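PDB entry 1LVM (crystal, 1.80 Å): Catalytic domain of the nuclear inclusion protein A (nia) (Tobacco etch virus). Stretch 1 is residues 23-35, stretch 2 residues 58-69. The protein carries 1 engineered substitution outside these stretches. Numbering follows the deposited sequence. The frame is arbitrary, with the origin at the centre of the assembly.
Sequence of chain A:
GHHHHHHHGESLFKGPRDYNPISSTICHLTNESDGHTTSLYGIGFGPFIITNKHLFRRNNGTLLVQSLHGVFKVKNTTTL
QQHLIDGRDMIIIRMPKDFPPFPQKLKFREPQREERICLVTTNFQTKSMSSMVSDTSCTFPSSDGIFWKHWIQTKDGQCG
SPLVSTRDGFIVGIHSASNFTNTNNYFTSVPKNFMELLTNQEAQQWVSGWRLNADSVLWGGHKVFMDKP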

ATOM      1  N   SER A  23      -1.991  -0.382 -11.597  1.00 14.52           N
ATOM      2  CA  SER A  23      -2.766   0.810 -11.212  1.00 13.39           C
ATOM      3  C   SER A  23      -4.249   0.584 -11.304  1.00 19.62           C
ATOM      4  O   SER A  23      -4.991   1.216 -10.561  1.00 13.30           O
ATOM      5  N   SER A  24      -4.681  -0.342 -12.164  1.00 14.98           N
ATOM      6  CA  SER A  24      -6.121  -0.582 -12.299  1.00 15.64           C
ATOM      7  C   SER A  24      -6.683  -1.275 -11.053  1.00 15.36           C
ATOM      8  O   SER A  24      -7.906  -1.323 -10.849  1.00 15.60           O
ATOM      9  N   THR A  25      -5.802  -1.769 -10.195  1.00 11.88           N
ATOM     10  CA  THR A  25      -6.283  -2.435  -8.955  1.00 11.24           C
ATOM     11  C   THR A  25      -6.194  -1.522  -7.739  1.00 20.21           C
ATOM     12  O   THR A  25      -6.633  -1.906  -6.636  1.00 13.86           O
ATOM     13  N   ILE A  26      -5.637  -0.336  -7.908  1.00 16.40           N
ATOM     14  CA  ILE A  26      -5.510   0.572  -6.758  1.00 12.35           C
ATOM     15  C   ILE A  26      -6.836   1.230  -6.396  1.00 16.27           C
ATOM     16  O   ILE A  26      -7.640   1.551  -7.280  1.00 14.97           O
ATOM     17  N   CYS A  27      -7.129   1.295  -5.090  1.00 11.11           N
ATOM     18  CA  CYS A  27      -8.317   1.933  -4.616  1.00  9.15           C
ATOM     19  C   CYS A  27      -7.950   3.032  -3.680  1.00 14.49           C
ATOM     20  O   CYS A  27      -6.911   2.962  -2.972  1.00 16.77           O
ATOM     21  N   HIS A  28      -8.811   4.028  -3.626  1.00 12.40           N
ATOM     22  CA  HIS A  28      -8.610   5.118  -2.671  1.00 11.73           C
ATOM     23  C   HIS A  28      -9.572   4.843  -1.511  1.00 20.14           C
ATOM     24  O   HIS A  28     -10.766   4.643  -1.731  1.00 17.05           O
ATOM     25  N   LEU A  29      -9.044   4.887  -0.279  1.00 12.70           N
ATOM     26  CA  LEU A  29      -9.803   4.537   0.925  1.00 14.27           C
ATOM     27  C   LEU A  29      -9.928   5.704   1.892  1.00 12.04           C
ATOM     28  O   LEU A  29      -8.926   6.359   2.203  1.00 15.74           O
ATOM     29  N   THR A  30     -11.144   5.951   2.364  1.00 11.71           N
ATOM     30  CA  THR A  30     -11.350   6.958   3.339  1.00 11.22           C
ATOM     31  C   THR A  30     -12.077   6.410   4.542  1.00 16.57           C
ATOM     32  O   THR A  30     -13.208   5.998   4.445  1.00 16.17           O
ATOM     33  N   ASN A  31     -11.395   6.395   5.694  1.00 14.02           N
ATOM     34  CA  ASN A  31     -12.047   5.872   6.917  1.00 13.33           C
ATOM     35  C   ASN A  31     -12.500   7.095   7.714  1.00 15.86           C
ATOM     36  O   ASN A  31     -11.686   7.835   8.250  1.00 15.20           O
ATOM     37  N   GLU A  32     -13.810   7.299   7.797  1.00 18.00           N
ATOM     38  CA  GLU A  32     -14.306   8.450   8.508  1.00 18.04           C
ATOM     39  C   GLU A  32     -14.939   7.970   9.834  1.00 20.98           C
ATOM     40  O   GLU A  32     -15.919   7.202   9.844  1.00 13.62           O
ATOM     41  N   SER A  33     -14.368   8.423  10.942  1.00 17.91           N
ATOM     42  CA  SER A  33     -14.871   7.933  12.215  1.00 26.71           C
ATOM     43  C   SER A  33     -14.538   8.909  13.338  1.00 29.54           C
ATOM     44  O   SER A  33     -13.424   9.430  13.370  1.00 21.50           O
ATOM     45  N   ASP A  34     -15.508   9.158  14.219  1.00 26.88           N
ATOM     46  CA  ASP A  34     -15.280   9.977  15.412  1.00 21.71           C
ATOM     47  C   ASP A  34     -14.837  11.398  15.124  1.00 23.94           C
ATOM     48  O   ASP A  34     -14.060  11.936  15.883  1.00 25.21           O
ATOM     49  N   GLY A  35     -15.277  12.012  14.036  1.00 25.19           N
ATOM     50  CA  GLY A  35     -14.815  13.371  13.786  1.00 21.05           C
ATOM     51  C   GLY A  35     -13.498  13.406  13.027  1.00 22.77           C
ATOM     52  O   GLY A  35     -13.017  14.484  12.661  1.00 17.95           O
ATOM     53  N   ARG A  58      -8.560   4.082  13.885  1.00 15.99           N
ATOM     54  CA  ARG A  58      -9.913   4.096  14.419  1.00 14.63           C
ATOM     55  C   ARG A  58     -10.730   3.055  13.667  1.00 22.96           C
ATOM     56  O   ARG A  58     -10.438   2.753  12.524  1.00 16.54           O
ATOM     57  N   ASN A  59     -11.762   2.505  14.282  1.00 15.50           N
ATOM     58  CA  ASN A  59     -12.597   1.544  13.580  1.00 13.45           C
ATOM     59  C   ASN A  59     -14.001   1.685  14.188  1.00 17.03           C
ATOM     60  O   ASN A  59     -14.420   0.876  15.021  1.00 16.21           O
ATOM     61  N   ASN A  60     -14.729   2.724  13.766  1.00 15.62           N
ATOM     62  CA  ASN A  60     -16.020   3.001  14.399  1.00 15.96           C
ATOM     63  C   ASN A  60     -16.840   3.913  13.488  1.00 21.46           C
ATOM     64  O   ASN A  60     -17.555   4.801  13.958  1.00 19.30           O
ATOM     65  N   GLY A  61     -16.709   3.719  12.178  1.00 18.17           N
ATOM     66  CA  GLY A  61     -17.399   4.609  11.249  1.00 18.06           C
ATOM     67  C   GLY A  61     -17.624   3.959   9.931  1.00 20.60           C
ATOM     68  O   GLY A  61     -18.068   2.802   9.898  1.00 20.67           O
ATOM     69  N   THR A  62     -17.326   4.702   8.856  1.00 16.93           N
ATOM     70  CA  THR A  62     -17.584   4.245   7.504  1.00 17.56           C
ATOM     71  C   THR A  62     -16.312   4.156   6.661  1.00 14.76           C
ATOM     72  O   THR A  62     -15.334   4.806   6.941  1.00 16.22           O
ATOM     73  N   LEU A  63     -16.343   3.327   5.627  1.00 11.44           N
ATOM     74  CA  LEU A  63     -15.172   3.267   4.735  1.00 17.70           C
ATOM     75  C   LEU A  63     -15.607   3.543   3.314  1.00 20.24           C
ATOM     76  O   LEU A  63     -16.411   2.767   2.752  1.00 16.30           O
ATOM     77  N   LEU A  64     -15.095   4.629   2.721  1.00 12.71           N
ATOM     78  CA  LEU A  64     -15.457   4.918   1.308  1.00 20.84           C
ATOM     79  C   LEU A  64     -14.356   4.293   0.467  1.00 17.39           C
ATOM     80  O   LEU A  64     -13.177   4.543   0.711  1.00 17.04           O
ATOM     81  N   VAL A  65     -14.732   3.511  -0.545  1.00 14.31           N
ATOM     82  CA  VAL A  65     -13.721   2.839  -1.380  1.00 13.09           C
ATOM     83  C   VAL A  65     -13.916   3.225  -2.840  1.00 21.96           C
ATOM     84  O   VAL A  65     -14.925   2.874  -3.445  1.00 20.75           O
ATOM     85  N   GLN A  66     -12.978   3.995  -3.361  1.00 20.32           N
ATOM     86  CA  GLN A  66     -13.032   4.430  -4.757  1.00 15.78           C
ATOM     87  C   GLN A  66     -12.150   3.500  -5.615  1.00 14.78           C
ATOM     88  O   GLN A  66     -10.976   3.330  -5.314  1.00 16.16           O
ATOM     89  N   SER A  67     -12.722   2.867  -6.658  1.00 15.33           N
ATOM     90  CA  SER A  67     -11.943   1.933  -7.478  1.00 14.57           C
ATOM     91  C   SER A  67     -12.326   2.130  -8.963  1.00 19.00           C
ATOM     92  O   SER A  67     -13.088   3.029  -9.302  1.00 21.16           O
ATOM     93  N   LEU A  68     -11.827   1.225  -9.779  1.00 20.46           N
ATOM     94  CA  LEU A  68     -12.079   1.233 -11.226  1.00 29.17           C
ATOM     95  C   LEU A  68     -13.577   1.040 -11.445  1.00 27.52           C
ATOM     96  O   LEU A  68     -14.174   1.581 -12.384  1.00 30.12           O
ATOM     97  N   HIS A  69     -14.195   0.259 -10.571  1.00 23.81           N
ATOM     98  CA  HIS A  69     -15.608  -0.043 -10.763  1.00 30.67           C
ATOM     99  C   HIS A  69     -16.566   0.939 -10.136  1.00 48.56           C
ATOM    100  O   HIS A  69     -17.767   0.736 -10.168  1.00 35.20           O
TER

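Strand 26-33 pairs antiparallel with the strand that ends at Ser 67, and side chains divide between the two faces of the sheet. Before the strand, Ser 24 (chi1 p) points sideways, its CB 4.4 Å from Leu 68 CD1; water 1 joins the carbonyls of Ser 24 and Ile 26 to Leu 68 N. Cys 27 (m) points sideways, its SG 3.7 Å from Ser 67 CB. His 28 (t) shares a face with Gln 66 (t), their CB atoms 4.0 Å apart, although the imidazole extends farther from the second strand. On the other face, Leu 29 (m, t) brings CD2 to 3.9 Å from Val 65 CG1, an apolar contact continued by its CB, 4.3 Å from Leu 63 CD1. Thr 30 (m) lies beside Leu 64, CB to CB 4.1 Å, and its OG1 is 2.8 Å from water 2, which donates to Leu 64 O. Asn 31 (t) lies on the Leu 63 face, but its amide comes nearer: ND2 donates to Arg 58 O at 2.9 Å, while water 5 links OD1 to Asn 60 N. Glu 32 (t, t) flanks Thr 62 (p), and water 6 bridges OE1 and OG1. Ser 33 (t) points toward the second stretch, its OG 3.1 Å from Asn 60 C, and donates to Asp 34 OD2 (2.7 Å). Asp 34 (m) OD1 accepts from Asn 60 ND2 at 2.9 Å.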

ATOM      1  CB  SER A  23      -2.386   2.063 -12.061  1.00 25.31           C
ATOM      2  OG  SER A  23      -2.478   1.726 -13.389  1.00 34.63           O
ATOM      3  CB  SER A  24      -6.444  -1.373 -13.589  1.00 17.14           C
ATOM      4  OG  SER A  24      -5.869  -2.651 -13.563  1.00 22.86           O
ATOM      5  CB  THR A  25      -5.472  -3.677  -8.595  1.00 11.00           C
ATOM      6  OG1 THR A  25      -4.143  -3.274  -8.184  1.00 16.10           O
ATOM      7  CG2 THR A  25      -5.342  -4.609  -9.797  1.00 15.74           C
ATOM      8  CB  ILE A  26      -4.430   1.634  -7.067  1.00 12.23           C
ATOM      9  CG1 ILE A  26      -3.110   0.923  -7.187  1.00 12.83           C
ATOM     10  CG2 ILE A  26      -4.511   2.796  -6.012  1.00 13.98           C
ATOM     11  CD1 ILE A  26      -1.936   1.879  -7.592  1.00 18.96           C
ATOM     12  CB  CYS A  27      -9.166   0.941  -3.759  1.00 17.59           C
ATOM     13  SG  CYS A  27      -9.704  -0.588  -4.601  1.00 25.64           S
ATOM     14  CB  HIS A  28      -8.927   6.475  -3.233  1.00 14.70           C
ATOM     15  CG  HIS A  28      -8.426   7.572  -2.344  1.00 16.94           C
ATOM     16  ND1 HIS A  28      -9.253   8.525  -1.786  1.00 28.89           N
ATOM     17  CD2 HIS A  28      -7.174   7.843  -1.884  1.00 17.64           C
ATOM     18  CE1 HIS A  28      -8.533   9.342  -1.030  1.00 33.99           C
ATOM     19  NE2 HIS A  28      -7.270   8.950  -1.070  1.00 24.53           N
ATOM     20  CB  LEU A  29      -9.037   3.395   1.652  1.00 14.58           C
ATOM     21  CG  LEU A  29      -8.622   2.183   0.766  1.00 11.70           C
ATOM     22  CD1 LEU A  29      -7.882   1.124   1.560  1.00 12.34           C
ATOM     23  CD2 LEU A  29      -9.841   1.496   0.183  1.00 12.91           C
ATOM     24  CB  THR A  30     -12.124   8.178   2.728  1.00 16.50           C
ATOM     25  OG1 THR A  30     -11.356   8.711   1.631  1.00 15.96           O
ATOM     26  CG2 THR A  30     -12.361   9.245   3.798  1.00 18.63           C
ATOM     27  CB  ASN A  31     -11.024   5.037   7.716  1.00 11.63           C
ATOM     28  CG  ASN A  31     -11.565   4.539   9.078  1.00 16.01           C
ATOM     29  OD1 ASN A  31     -12.692   4.820   9.443  1.00 15.29           O
ATOM     30  ND2 ASN A  31     -10.761   3.733   9.782  1.00 13.43           N
ATOM     31  CB  GLU A  32     -15.323   9.172   7.601  1.00 22.72           C
ATOM     32  CG  GLU A  32     -15.868  10.432   8.159  1.00 29.32           C
ATOM     33  CD  GLU A  32     -16.833  11.089   7.185  1.00 30.92           C
ATOM     34  OE1 GLU A  32     -17.983  10.607   7.074  1.00 40.12           O
ATOM     35  OE2 GLU A  32     -16.445  12.073   6.526  1.00 30.58           O
ATOM     36  CB  SER A  33     -14.187   6.583  12.507  1.00 25.14           C
ATOM     37  OG  SER A  33     -14.623   6.003  13.692  1.00 52.96           O
ATOM     38  CB  ASP A  34     -14.168   9.307  16.261  1.00 23.79           C
ATOM     39  CG  ASP A  34     -14.438   7.805  16.558  1.00 38.35           C
ATOM     40  OD1 ASP A  34     -15.411   7.518  17.293  1.00 26.52           O
ATOM     41  OD2 ASP A  34     -13.676   6.911  16.069  1.00 23.18           O
ATOM     42  CB  ARG A  58     -10.531   5.484  14.205  1.00 19.38           C
ATOM     43  CG  ARG A  58      -9.867   6.468  15.192  1.00 26.68           C
ATOM     44  CD  ARG A  58     -10.243   7.920  15.025  1.00 36.19           C
ATOM     45  NE  ARG A  58      -9.056   8.735  15.310  1.00 93.71           N
ATOM     46  CZ  ARG A  58      -8.136   9.095  14.409  1.00 55.28           C
ATOM     47  NH1 ARG A  58      -8.250   8.732  13.122  1.00 38.33           N
ATOM     48  NH2 ARG A  58      -7.086   9.805  14.794  1.00 93.94           N
ATOM     49  CB  ASN A  59     -12.007   0.146  13.741  1.00 12.22           C
ATOM     50  CG  ASN A  59     -12.713  -0.905  12.828  1.00 16.29           C
ATOM     51  OD1 ASN A  59     -13.774  -0.653  12.269  1.00 19.17           O
ATOM     52  ND2 ASN A  59     -12.151  -2.085  12.745  1.00 14.25           N
ATOM     53  CB  ASN A  60     -15.706   3.662  15.769  1.00 17.97           C
ATOM     54  CG  ASN A  60     -16.941   3.904  16.598  1.00 27.12           C
ATOM     55  OD1 ASN A  60     -17.787   3.045  16.645  1.00 25.42           O
ATOM     56  ND2 ASN A  60     -17.064   5.104  17.213  1.00 27.31           N
ATOM     57  CB  THR A  62     -18.551   5.207   6.756  1.00 18.30           C
ATOM     58  OG1 THR A  62     -17.922   6.509   6.579  1.00 16.37           O
ATOM     59  CG2 THR A  62     -19.852   5.384   7.574  1.00 20.05           C
ATOM     60  CB  LEU A  63     -14.488   1.885   4.758  1.00 14.50           C
ATOM     61  CG  LEU A  63     -13.207   1.810   3.901  1.00 15.06           C
ATOM     62  CD1 LEU A  63     -12.090   2.724   4.563  1.00 14.30           C
ATOM     63  CD2 LEU A  63     -12.686   0.373   3.819  1.00 16.69           C
ATOM     64  CB  LEU A  64     -15.477   6.405   1.061  1.00 20.96           C
ATOM     65  CG  LEU A  64     -16.093   6.911  -0.251  1.00 27.69           C
ATOM     66  CD1 LEU A  64     -17.574   6.488  -0.351  1.00 23.71           C
ATOM     67  CD2 LEU A  64     -16.009   8.425  -0.257  1.00 28.85           C
ATOM     68  CB  VAL A  65     -13.875   1.349  -1.327  1.00 15.24           C
ATOM     69  CG1 VAL A  65     -12.801   0.689  -2.217  1.00 18.19           C
ATOM     70  CG2 VAL A  65     -13.739   0.851   0.124  1.00 15.85           C
ATOM     71  CB  GLN A  66     -12.575   5.881  -4.865  1.00 18.32           C
ATOM     72  CG  GLN A  66     -12.555   6.261  -6.343  1.00 24.23           C
ATOM     73  CD  GLN A  66     -12.799   7.714  -6.593  1.00 44.18           C
ATOM     74  OE1 GLN A  66     -12.373   8.569  -5.797  1.00 37.81           O
ATOM     75  NE2 GLN A  66     -13.496   8.019  -7.720  1.00 36.53           N
ATOM     76  CB  SER A  67     -12.259   0.495  -7.118  1.00 19.03           C
ATOM     77  OG  SER A  67     -13.602   0.158  -7.483  1.00 29.89           O
ATOM     78  CB  LEU A  68     -11.336   0.055 -11.834  1.00 26.22           C
ATOM     79  CG  LEU A  68     -11.381  -0.380 -13.301  1.00 39.33           C
ATOM     80  CD1 LEU A  68     -10.435   0.475 -14.135  1.00 90.34           C
ATOM     81  CD2 LEU A  68     -10.979  -1.887 -13.357  1.00 35.97           C
ATOM     82  CB  HIS A  69     -15.892  -1.456 -10.297  1.00 40.74           C
ATOM     83  CG  HIS A  69     -15.147  -2.481 -11.092  1.00 58.40           C
ATOM     84  ND1 HIS A  69     -15.403  -2.711 -12.426  1.00 92.89           N
ATOM     85  CD2 HIS A  69     -14.108  -3.285 -10.764  1.00 82.47           C
ATOM     86  CE1 HIS A  69     -14.556  -3.612 -12.887  1.00 63.49           C
ATOM     87  NE2 HIS A  69     -13.758  -3.976 -11.900  1.00 71.68           N
TER
HETATM   88  O   HOH W   1      -9.299   0.005  -8.861  1.00 21.99           O
HETATM   89  O   HOH W   2     -12.008   7.154  -0.573  1.00 15.40           O
HETATM   90  O   HOH W   3     -15.953   7.090   4.824  1.00 13.07           O
HETATM   91  O   HOH W   4     -10.398   7.954  10.803  1.00 32.37           O
HETATM   92  O   HOH W   5     -13.712   3.731  11.481  1.00 32.54           O
HETATM   93  O   HOH W   6     -19.172   8.584   7.814  1.00 33.48           O